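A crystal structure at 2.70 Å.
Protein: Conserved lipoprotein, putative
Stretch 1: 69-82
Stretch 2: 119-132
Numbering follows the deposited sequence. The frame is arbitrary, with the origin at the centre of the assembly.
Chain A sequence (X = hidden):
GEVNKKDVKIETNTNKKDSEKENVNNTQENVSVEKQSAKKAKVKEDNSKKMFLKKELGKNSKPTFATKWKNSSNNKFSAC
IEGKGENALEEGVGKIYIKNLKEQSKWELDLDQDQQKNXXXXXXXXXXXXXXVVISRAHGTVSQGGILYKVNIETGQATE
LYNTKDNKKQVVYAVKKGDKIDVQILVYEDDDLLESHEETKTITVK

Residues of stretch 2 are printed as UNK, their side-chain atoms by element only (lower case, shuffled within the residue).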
ATOM      1  N   TRP A  69      -5.354  12.334   1.034  1.00 77.55           N
ATOM      2  CA  TRP A  69      -5.635  11.930  -0.339  1.00 77.14           C
ATOM      3  C   TRP A  69      -4.474  12.257  -1.277  1.00 80.34           C
ATOM      4  O   TRP A  69      -4.196  13.430  -1.523  1.00 82.79           O
ATOM      5  CB  TRP A  69      -6.899  12.623  -0.858  1.00 79.13           C
ATOM      6  CG  TRP A  69      -8.202  12.104  -0.334  1.00 81.28           C
ATOM      7  CD1 TRP A  69      -9.043  12.738   0.533  1.00 86.43           C
ATOM      8  CD2 TRP A  69      -8.902  10.936  -0.790  1.00 80.45           C
ATOM      9  NE1 TRP A  69     -10.206  12.016   0.680  1.00 86.26           N
ATOM     10  CE2 TRP A  69     -10.146  10.903  -0.119  1.00 85.70           C
ATOM     11  CE3 TRP A  69      -8.588   9.895  -1.682  1.00 79.84           C
ATOM     12  CZ2 TRP A  69     -11.055   9.854  -0.280  1.00 84.52           C
ATOM     13  CZ3 TRP A  69      -9.507   8.873  -1.867  1.00 80.91           C
ATOM     14  CH2 TRP A  69     -10.719   8.855  -1.167  1.00 82.94           C
ATOM     15  N   LYS A  70      -3.791  11.225  -1.792  1.00 73.24           N
ATOM     16  CA  LYS A  70      -2.714  11.378  -2.767  1.00 71.63           C
ATOM     17  C   LYS A  70      -3.349  11.292  -4.136  1.00 74.56           C
ATOM     18  O   LYS A  70      -3.948  10.270  -4.479  1.00 72.44           O
ATOM     19  CB  LYS A  70      -1.631  10.297  -2.591  1.00 71.96           C
ATOM     20  CG  LYS A  70      -0.425  10.686  -1.746  1.00 86.08           C
ATOM     21  CD  LYS A  70       0.414   9.435  -1.422  1.00 88.18           C
ATOM     22  CE  LYS A  70       1.489   9.672  -0.395  1.00 89.25           C
ATOM     23  NZ  LYS A  70       1.645   8.503   0.505  1.00 92.47           N
ATOM     24  N   ASN A  71      -3.265  12.373  -4.899  1.00 73.21           N
ATOM     25  CA  ASN A  71      -3.830  12.438  -6.238  1.00 74.53           C
ATOM     26  C   ASN A  71      -2.974  11.706  -7.255  1.00 78.50           C
ATOM     27  O   ASN A  71      -1.752  11.634  -7.104  1.00 77.43           O
ATOM     28  CB  ASN A  71      -3.950  13.888  -6.653  1.00 77.08           C
ATOM     29  CG  ASN A  71      -5.338  14.436  -6.587  1.00 83.94           C
ATOM     30  OD1 ASN A  71      -6.033  14.347  -5.568  1.00 74.51           O
ATOM     31  ND2 ASN A  71      -5.744  15.060  -7.672  1.00 73.06           N
ATOM     32  N   SER A  72      -3.606  11.204  -8.319  1.00 76.24           N
ATOM     33  CA  SER A  72      -2.920  10.567  -9.438  1.00 75.99           C
ATOM     34  C   SER A  72      -2.148  11.654 -10.212  1.00 83.19           C
ATOM     35  O   SER A  72      -2.497  12.837 -10.093  1.00 85.80           O
ATOM     36  CB  SER A  72      -3.943   9.870 -10.330  1.00 81.35           C
ATOM     37  OG  SER A  72      -3.332   9.303 -11.475  1.00 95.66           O
ATOM     38  N   SER A  73      -1.114  11.281 -10.999  1.00 79.02           N
ATOM     39  CA  SER A  73      -0.342  12.288 -11.758  1.00 80.71           C
ATOM     40  C   SER A  73      -1.234  13.093 -12.727  1.00 86.56           C
ATOM     41  O   SER A  73      -1.087  14.311 -12.789  1.00 89.29           O
ATOM     42  CB  SER A  73       0.817  11.649 -12.518  1.00 83.64           C
ATOM     43  OG  SER A  73       0.415  11.096 -13.760  1.00 96.72           O
ATOM     44  N   ASN A  74      -2.183  12.420 -13.427  1.00 81.25           N
ATOM     45  CA  ASN A  74      -3.119  13.034 -14.383  1.00 83.79           C
ATOM     46  C   ASN A  74      -4.305  13.732 -13.675  1.00 88.21           C
ATOM     47  O   ASN A  74      -5.181  14.282 -14.350  1.00 90.54           O
ATOM     48  CB  ASN A  74      -3.641  11.980 -15.391  1.00 82.02           C
ATOM     49  CG  ASN A  74      -4.482  10.851 -14.822  1.00105.90           C
ATOM     50  OD1 ASN A  74      -4.622  10.658 -13.604  1.00102.24           O
ATOM     51  ND2 ASN A  74      -5.059  10.053 -15.707  1.00 98.31           N
ATOM     52  N   ASN A  75      -4.337  13.683 -12.319  1.00 81.84           N
ATOM     53  CA  ASN A  75      -5.360  14.255 -11.432  1.00 81.79           C
ATOM     54  C   ASN A  75      -6.774  13.709 -11.732  1.00 85.74           C
ATOM     55  O   ASN A  75      -7.761  14.350 -11.374  1.00 87.73           O
ATOM     56  CB  ASN A  75      -5.339  15.794 -11.460  1.00 83.69           C
ATOM     57  CG  ASN A  75      -4.125  16.395 -10.792  1.00106.74           C
ATOM     58  OD1 ASN A  75      -3.782  16.081  -9.642  1.00101.95           O
ATOM     59  ND2 ASN A  75      -3.452  17.292 -11.491  1.00 99.51           N
ATOM     60  N   LYS A  76      -6.863  12.507 -12.345  1.00 80.49           N
ATOM     61  CA  LYS A  76      -8.132  11.834 -12.666  1.00 80.96           C
ATOM     62  C   LYS A  76      -8.620  11.051 -11.449  1.00 82.96           C
ATOM     63  O   LYS A  76      -9.822  10.945 -11.219  1.00 84.70           O
ATOM     64  CB  LYS A  76      -7.960  10.895 -13.878  1.00 83.34           C
ATOM     65  CG  LYS A  76      -9.251  10.306 -14.449  1.00103.17           C
ATOM     66  CD  LYS A  76      -8.958   9.176 -15.444  1.00114.15           C
ATOM     67  CE  LYS A  76     -10.178   8.722 -16.217  1.00126.12           C
ATOM     68  NZ  LYS A  76     -10.134   9.153 -17.645  1.00136.71           N
ATOM     69  N   PHE A  77      -7.682  10.514 -10.672  1.00 76.37           N
ATOM     70  CA  PHE A  77      -7.963   9.710  -9.497  1.00 73.71           C
ATOM     71  C   PHE A  77      -7.286  10.247  -8.241  1.00 75.74           C
ATOM     72  O   PHE A  77      -6.388  11.088  -8.315  1.00 76.70           O
ATOM     73  CB  PHE A  77      -7.505   8.258  -9.732  1.00 73.17           C
ATOM     74  CG  PHE A  77      -8.212   7.528 -10.845  1.00 76.06           C
ATOM     75  CD1 PHE A  77      -9.548   7.161 -10.721  1.00 80.19           C
ATOM     76  CD2 PHE A  77      -7.532   7.168 -12.002  1.00 78.98           C
ATOM     77  CE1 PHE A  77     -10.204   6.484 -11.753  1.00 82.32           C
ATOM     78  CE2 PHE A  77      -8.189   6.495 -13.036  1.00 83.19           C
ATOM     79  CZ  PHE A  77      -9.521   6.156 -12.904  1.00 81.90           C
ATOM     80  N   SER A  78      -7.722   9.730  -7.088  1.00 69.40           N
ATOM     81  CA  SER A  78      -7.189  10.015  -5.767  1.00 67.41           C
ATOM     82  C   SER A  78      -7.358   8.779  -4.892  1.00 69.70           C
ATOM     83  O   SER A  78      -8.329   8.036  -5.058  1.00 70.61           O
ATOM     84  CB  SER A  78      -7.863  11.230  -5.150  1.00 72.47           C
ATOM     85  OG  SER A  78      -7.021  11.762  -4.144  1.00 80.51           O
ATOM     86  N   ALA A  79      -6.394   8.534  -3.997  1.00 63.62           N
ATOM     87  CA  ALA A  79      -6.387   7.378  -3.109  1.00 61.05           C
ATOM     88  C   ALA A  79      -5.875   7.739  -1.708  1.00 63.49           C
ATOM     89  O   ALA A  79      -5.176   8.740  -1.552  1.00 63.82           O
ATOM     90  CB  ALA A  79      -5.530   6.275  -3.706  1.00 59.68           C
ATOM     91  N   CYS A  80      -6.234   6.909  -0.694  1.00 57.80           N
ATOM     92  CA  CYS A  80      -5.834   7.005   0.716  1.00 56.18           C
ATOM     93  C   CYS A  80      -6.080   5.656   1.411  1.00 58.84           C
ATOM     94  O   CYS A  80      -6.696   4.770   0.808  1.00 58.23           O
ATOM     95  CB  CYS A  80      -6.569   8.142   1.426  1.00 58.61           C
ATOM     96  SG  CYS A  80      -8.324   7.810   1.770  1.00 64.34           S
ATOM     97  N   ILE A  81      -5.610   5.509   2.676  1.00 54.52           N
ATOM     98  CA  ILE A  81      -5.826   4.306   3.488  1.00 53.42           C
ATOM     99  C   ILE A  81      -6.736   4.696   4.643  1.00 61.70           C
ATOM    100  O   ILE A  81      -6.296   5.444   5.520  1.00 62.25           O
ATOM    101  CB  ILE A  81      -4.510   3.637   3.997  1.00 53.74           C
ATOM    102  CG1 ILE A  81      -3.576   3.228   2.855  1.00 51.01           C
ATOM    103  CG2 ILE A  81      -4.814   2.439   4.924  1.00 54.95           C
ATOM    104  CD1 ILE A  81      -2.172   3.291   3.218  1.00 53.01           C
ATOM    105  N   GLU A  82      -7.990   4.176   4.651  1.00 59.59           N
ATOM    106  CA  GLU A  82      -8.985   4.411   5.689  1.00 61.63           C
ATOM    107  C   GLU A  82      -8.891   3.345   6.785  1.00 67.25           C
ATOM    108  O   GLU A  82      -8.721   2.168   6.476  1.00 66.38           O
ATOM    109  CB  GLU A  82     -10.402   4.453   5.063  1.00 64.62           C
ATOM    110  CG  GLU A  82     -11.602   4.330   6.009  1.00 74.50           C
ATOM    111  CD  GLU A  82     -11.889   5.428   7.024  1.00 91.57           C
ATOM    112  OE1 GLU A  82     -11.059   6.354   7.160  1.00 83.70           O
ATOM    113  OE2 GLU A  82     -12.943   5.352   7.701  1.00 81.15           O
ATOM    114  N   UNK A 119      -2.515  -5.831   6.250  1.00 51.63           N
ATOM    115  CA  UNK A 119      -3.113  -4.546   5.906  1.00 50.85           C
ATOM    116  C   UNK A 119      -2.320  -3.719   4.882  1.00 53.30           C
ATOM    117  O   UNK A 119      -1.089  -3.766   4.914  1.00 52.32           O
ATOM    118  c   UNK A 119      -3.192  -3.718   7.215  1.00 54.07           C
ATOM    119  c   UNK A 119      -1.811  -3.393   7.816  1.00 48.37           C
ATOM    120  o   UNK A 119      -3.874  -2.505   6.967  1.00 55.10           O
ATOM    121  N   UNK A 120      -2.962  -2.863   4.035  1.00 49.03           N
ATOM    122  CA  UNK A 120      -2.159  -1.890   3.281  1.00 47.09           C
ATOM    123  C   UNK A 120      -1.540  -0.943   4.320  1.00 50.95           C
ATOM    124  O   UNK A 120      -2.260  -0.504   5.223  1.00 52.95           O
ATOM    125  c   UNK A 120      -3.183  -1.183   2.383  1.00 49.26           C
ATOM    126  c   UNK A 120      -4.466  -1.423   2.976  1.00 55.38           C
ATOM    127  c   UNK A 120      -4.407  -2.636   3.836  1.00 51.40           C
ATOM    128  N   UNK A 121      -0.226  -0.688   4.261  1.00 44.34           N
ATOM    129  CA  UNK A 121       0.448   0.173   5.241  1.00 43.96           C
ATOM    130  C   UNK A 121       0.910   1.502   4.614  1.00 51.14           C
ATOM    131  O   UNK A 121       0.880   2.528   5.300  1.00 53.49           O
ATOM    132  c   UNK A 121       2.398   0.174   6.962  1.00 56.95           C
ATOM    133  c   UNK A 121       2.258   0.186   9.461  1.00 65.16           C
ATOM    134  c   UNK A 121       1.565   0.545   8.183  1.00 60.79           C
ATOM    135  c   UNK A 121       1.639  -0.573   5.875  1.00 44.01           C
ATOM    136  n   UNK A 121       1.271  -0.190  10.500  1.00 85.74           N
ATOM    137  N   UNK A 122       1.374   1.475   3.345  1.00 46.87           N
ATOM    138  CA  UNK A 122       1.840   2.648   2.586  1.00 46.33           C
ATOM    139  C   UNK A 122       1.412   2.501   1.139  1.00 52.11           C
ATOM    140  O   UNK A 122       1.537   1.416   0.566  1.00 51.42           O
ATOM    141  c   UNK A 122       3.372   2.865   2.681  1.00 45.15           C
ATOM    142  c   UNK A 122       3.878   4.062   1.889  1.00 45.36           C
ATOM    143  c   UNK A 122       4.374   6.434   1.733  1.00 45.36           C
ATOM    144  o   UNK A 122       5.129   7.384  -0.337  1.00 58.60           O
ATOM    145  c   UNK A 122       4.728   6.289   0.403  1.00 54.65           C
ATOM    146  c   UNK A 122       4.257   3.933   0.554  1.00 46.58           C
ATOM    147  c   UNK A 122       3.970   5.322   2.471  1.00 46.35           C
ATOM    148  c   UNK A 122       4.673   5.037  -0.190  1.00 48.63           C
ATOM    149  N   UNK A 123       0.884   3.593   0.561  1.00 49.62           N
ATOM    150  CA  UNK A 123       0.456   3.615  -0.824  1.00 49.79           C
ATOM    151  C   UNK A 123       0.951   4.897  -1.495  1.00 55.62           C
ATOM    152  O   UNK A 123       1.020   5.958  -0.867  1.00 55.73           O
ATOM    153  c   UNK A 123      -3.179   4.820  -1.265  1.00 54.45           C
ATOM    154  c   UNK A 123      -1.618   2.101  -0.419  1.00 54.85           C
ATOM    155  c   UNK A 123      -1.927   4.651  -0.578  1.00 55.60           C
ATOM    156  c   UNK A 123      -1.091   3.421  -1.021  1.00 54.35           C
ATOM    157  N   UNK A 124       1.299   4.776  -2.777  1.00 53.77           N
ATOM    158  CA  UNK A 124       1.672   5.864  -3.675  1.00 55.37           C
ATOM    159  C   UNK A 124       1.435   5.414  -5.098  1.00 60.50           C
ATOM    160  O   UNK A 124       1.243   4.220  -5.330  1.00 61.31           O
ATOM    161  c   UNK A 124       3.093   6.361  -3.471  1.00 56.81           C
ATOM    162  o   UNK A 124       2.374   8.449  -4.400  1.00 63.00           O
ATOM    163  c   UNK A 124       3.247   7.853  -3.701  1.00 66.91           C
ATOM    164  o   UNK A 124       4.248   8.432  -3.187  1.00 76.56           O
ATOM    165  N   UNK A 125       1.395   6.351  -6.046  1.00 56.13           N
ATOM    166  CA  UNK A 125       1.059   6.011  -7.422  1.00 55.30           C
ATOM    167  C   UNK A 125       2.240   5.458  -8.209  1.00 57.95           C
ATOM    168  O   UNK A 125       3.358   5.951  -8.076  1.00 59.24           O
ATOM    169  c   UNK A 125       0.446   7.221  -8.125  1.00 55.61           C
ATOM    170  c   UNK A 125      -1.174   8.482  -6.587  1.00 60.38           C
ATOM    171  c   UNK A 125      -4.526   7.327  -7.316  1.00 62.68           C
ATOM    172  c   UNK A 125      -0.901   7.572  -7.567  1.00 57.12           C
ATOM    173  c   UNK A 125      -3.904   5.718  -9.019  1.00 61.15           C
ATOM    174  c   UNK A 125      -2.165   7.003  -7.952  1.00 57.67           C
ATOM    175  c   UNK A 125      -3.166   7.652  -7.194  1.00 62.32           C
ATOM    176  c   UNK A 125      -2.553   6.024  -8.888  1.00 58.89           C
ATOM    177  n   UNK A 125      -2.537   8.556  -6.375  1.00 60.78           N
ATOM    178  c   UNK A 125      -4.868   6.344  -8.221  1.00 62.48           C
ATOM    179  N   UNK A 126       1.980   4.414  -9.018  1.00 52.41           N
ATOM    180  CA  UNK A 126       2.958   3.764  -9.898  1.00 50.79           C
ATOM    181  C   UNK A 126       2.829   4.364 -11.297  1.00 58.91           C
ATOM    182  O   UNK A 126       3.834   4.658 -11.944  1.00 61.18           O
ATOM    183  c   UNK A 126       4.305   0.594 -12.982  1.00 57.29           C
ATOM    184  c   UNK A 126       2.761   2.234  -9.917  1.00 50.47           C
ATOM    185  c   UNK A 126       3.406   1.251 -12.145  1.00 56.00           C
ATOM    186  c   UNK A 126       4.937   1.038 -10.328  1.00 52.35           C
ATOM    187  c   UNK A 126       5.512   0.152 -12.484  1.00 55.41           C
ATOM    188  c   UNK A 126       3.719   1.491 -10.813  1.00 51.32           C
ATOM    189  c   UNK A 126       5.839   0.376 -11.165  1.00 55.50           C
ATOM    190  N   UNK A 127       1.589   4.501 -11.768  1.00 56.30           N
ATOM    191  CA  UNK A 127       1.201   5.111 -13.034  1.00 58.59           C
ATOM    192  C   UNK A 127      -0.264   5.611 -12.869  1.00 65.71           C
ATOM    193  O   UNK A 127      -0.721   5.757 -11.739  1.00 63.25           O
ATOM    194  c   UNK A 127       0.722   2.830 -14.302  1.00 69.48           C
ATOM    195  c   UNK A 127       1.435   4.175 -14.253  1.00 60.68           C
ATOM    196  o   UNK A 127       1.223   1.918 -15.008  1.00 72.38           O
ATOM    197  o   UNK A 127      -0.382   2.713 -13.713  1.00 70.15           O
ATOM    198  N   UNK A 128      -0.981   5.903 -13.955  1.00 68.10           N
ATOM    199  CA  UNK A 128      -2.336   6.458 -13.831  1.00 70.98           C
ATOM    200  C   UNK A 128      -3.405   5.402 -13.542  1.00 75.40           C
ATOM    201  O   UNK A 128      -4.560   5.773 -13.306  1.00 77.82           O
ATOM    202  c   UNK A 128      -1.767   8.429 -15.360  1.00 93.27           C
ATOM    203  c   UNK A 128      -2.716   7.273 -15.084  1.00 76.78           C
ATOM    204  o   UNK A 128      -1.621   9.308 -14.475  1.00 93.40           O
ATOM    205  o   UNK A 128      -1.165   8.452 -16.456  1.00102.98           O
ATOM    206  N   UNK A 129      -3.031   4.109 -13.509  1.00 69.15           N
ATOM    207  CA  UNK A 129      -3.992   3.030 -13.269  1.00 67.82           C
ATOM    208  C   UNK A 129      -3.580   2.093 -12.156  1.00 66.68           C
ATOM    209  O   UNK A 129      -4.377   1.237 -11.776  1.00 65.50           O
ATOM    210  c   UNK A 129      -4.211   2.220 -14.543  1.00 72.58           C
ATOM    211  o   UNK A 129      -5.812   3.616 -15.661  1.00 95.91           O
ATOM    212  n   UNK A 129      -3.879   3.153 -16.714  1.00 97.55           N
ATOM    213  c   UNK A 129      -4.710   3.044 -15.693  1.00101.60           C
ATOM    214  N   UNK A 130      -2.355   2.230 -11.635  1.00 61.07           N
ATOM    215  CA  UNK A 130      -1.867   1.347 -10.575  1.00 57.59           C
ATOM    216  C   UNK A 130      -1.248   2.108  -9.423  1.00 58.84           C
ATOM    217  O   UNK A 130      -0.713   3.202  -9.605  1.00 58.78           O
ATOM    218  n   UNK A 130      -0.998   0.091 -13.499  1.00 56.24           N
ATOM    219  o   UNK A 130      -1.854  -1.501 -12.220  1.00 54.76           O
ATOM    220  c   UNK A 130      -0.828   0.358 -11.125  1.00 54.74           C
ATOM    221  c   UNK A 130      -1.276  -0.426 -12.325  1.00 62.94           C
ATOM    222  N   UNK A 131      -1.263   1.475  -8.244  1.00 53.41           N
ATOM    223  CA  UNK A 131      -0.643   1.962  -7.018  1.00 51.55           C
ATOM    224  C   UNK A 131       0.555   1.100  -6.630  1.00 55.12           C
ATOM    225  O   UNK A 131       0.663  -0.061  -7.044  1.00 55.82           O
ATOM    226  c   UNK A 131      -3.834   2.422  -4.842  1.00 54.74           C
ATOM    227  c   UNK A 131      -2.314   4.286  -5.327  1.00 59.78           C
ATOM    228  c   UNK A 131      -2.784   2.917  -5.779  1.00 56.16           C
ATOM    229  c   UNK A 131      -1.637   1.926  -5.838  1.00 50.93           C
ATOM    230  N   UNK A 132       1.434   1.676  -5.801  1.00 48.20           N
ATOM    231  CA  UNK A 132       2.499   1.007  -5.096  1.00 44.21           C
ATOM    232  C   UNK A 132       1.947   0.783  -3.729  1.00 50.89           C
ATOM    233  O   UNK A 132       1.565   1.755  -3.072  1.00 51.53           O
ATOM    234  c   UNK A 132       4.561   1.788  -6.352  1.00 49.19           C
ATOM    235 se   UNK A 132       6.173   2.802  -6.231  0.75 52.26          SE
ATOM    236  c   UNK A 132       5.496   4.470  -5.426  1.00 49.84           C
ATOM    237  c   UNK A 132       3.771   1.842  -5.053  1.00 44.38           C
TER

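Position 119 has three side-chain atoms: one carbon bearing an oxygen and a carbon. It does not touch stretch 1. A beta-branched hydroxyl residue is threonine, Thr119.

Position 120 has three carbons that close a ring onto the backbone N. The CA-to-CB bond points toward stretch 1, and the ring lies near Ile81. This is Pro120, and its CG lies 4.3 Å from CG2 of Ile81.

Position 121 has four carbons in a row ending in nitrogen. The CA-to-CB bond points away from stretch 1, but the backbone O lies 3.8 Å from Ile81 CD1. It is Lys121.

Position 122 has one carbon, then a six-carbon ring bearing an oxygen. The CA-to-CB bond points away, yet the ring comes near the Lys70 amine. This is Tyr122, with CE2 3.6 Å from Lys70 NZ.

Position 123 has four carbons, forked at the first, with one arm two carbons long. They pack on Ala79 and Ile81. This is Ile123: CD1 is 3.7 Å from Ala79 CB, and CG2 is 3.9 Å from Ile81 CD1. Its backbone O accepts a hydrogen bond from Lys70 NZ at 3.0 Å.

Position 124 has two carbons, the second carrying two oxygens, one near Lys70. It is Asp124, with OD1 3.7 Å from Lys70 CD.

Position 125 has one carbon, then fused five- and six-membered rings with a single nitrogen. The nitrogen meets Lys70 O, and Ser72 lies over the ring. Only tryptophan fits. Trp125 NE1 donates to Lys70 O at 2.9 Å, almost straight at 177°. Ser72 CA sits 3.7 Å from the five-membered ring's centroid. Trp125 CH2 meets Phe77 CB at 3.6 Å.

Position 126 has one carbon and a plain six-carbon ring, out of reach of stretch 1: Phe126.

Position 127 has two carbons, the second carrying two oxygens; the CA-to-CB bond points away. This is Asp127.

Position 128 has the same atoms, but an oxygen meets Ser73 and Asn74. Asp128 OD1 accepts from Ser73 OG at 2.8 Å and weakly from Asn74 N at 3.3 Å.

Position 129 has two carbons, the second carrying one oxygen and one nitrogen. Its end comes nearer but stays beyond contact: Asn129.

Position 130 has the same atoms, out of reach: Asn130.

Position 131 has four carbons, forked at the second; a terminal carbon nears Ala79. Leu131 CD2 is 4.1 Å from Ala79 CB.

Position 132 has two carbons, selenium and a carbon, unbranched: selenomethionine, Met132, out of reach.

Strands 77-82 and 119-125 run nearly antiparallel. Apolar side chains pack between them. Trp125 and Lys70 side chains bond to backbone oxygens, and Asp128 binds the Ser72 to Asn75 turn.

Stretch 2 119-132: TPKYIDWFDDNNLM
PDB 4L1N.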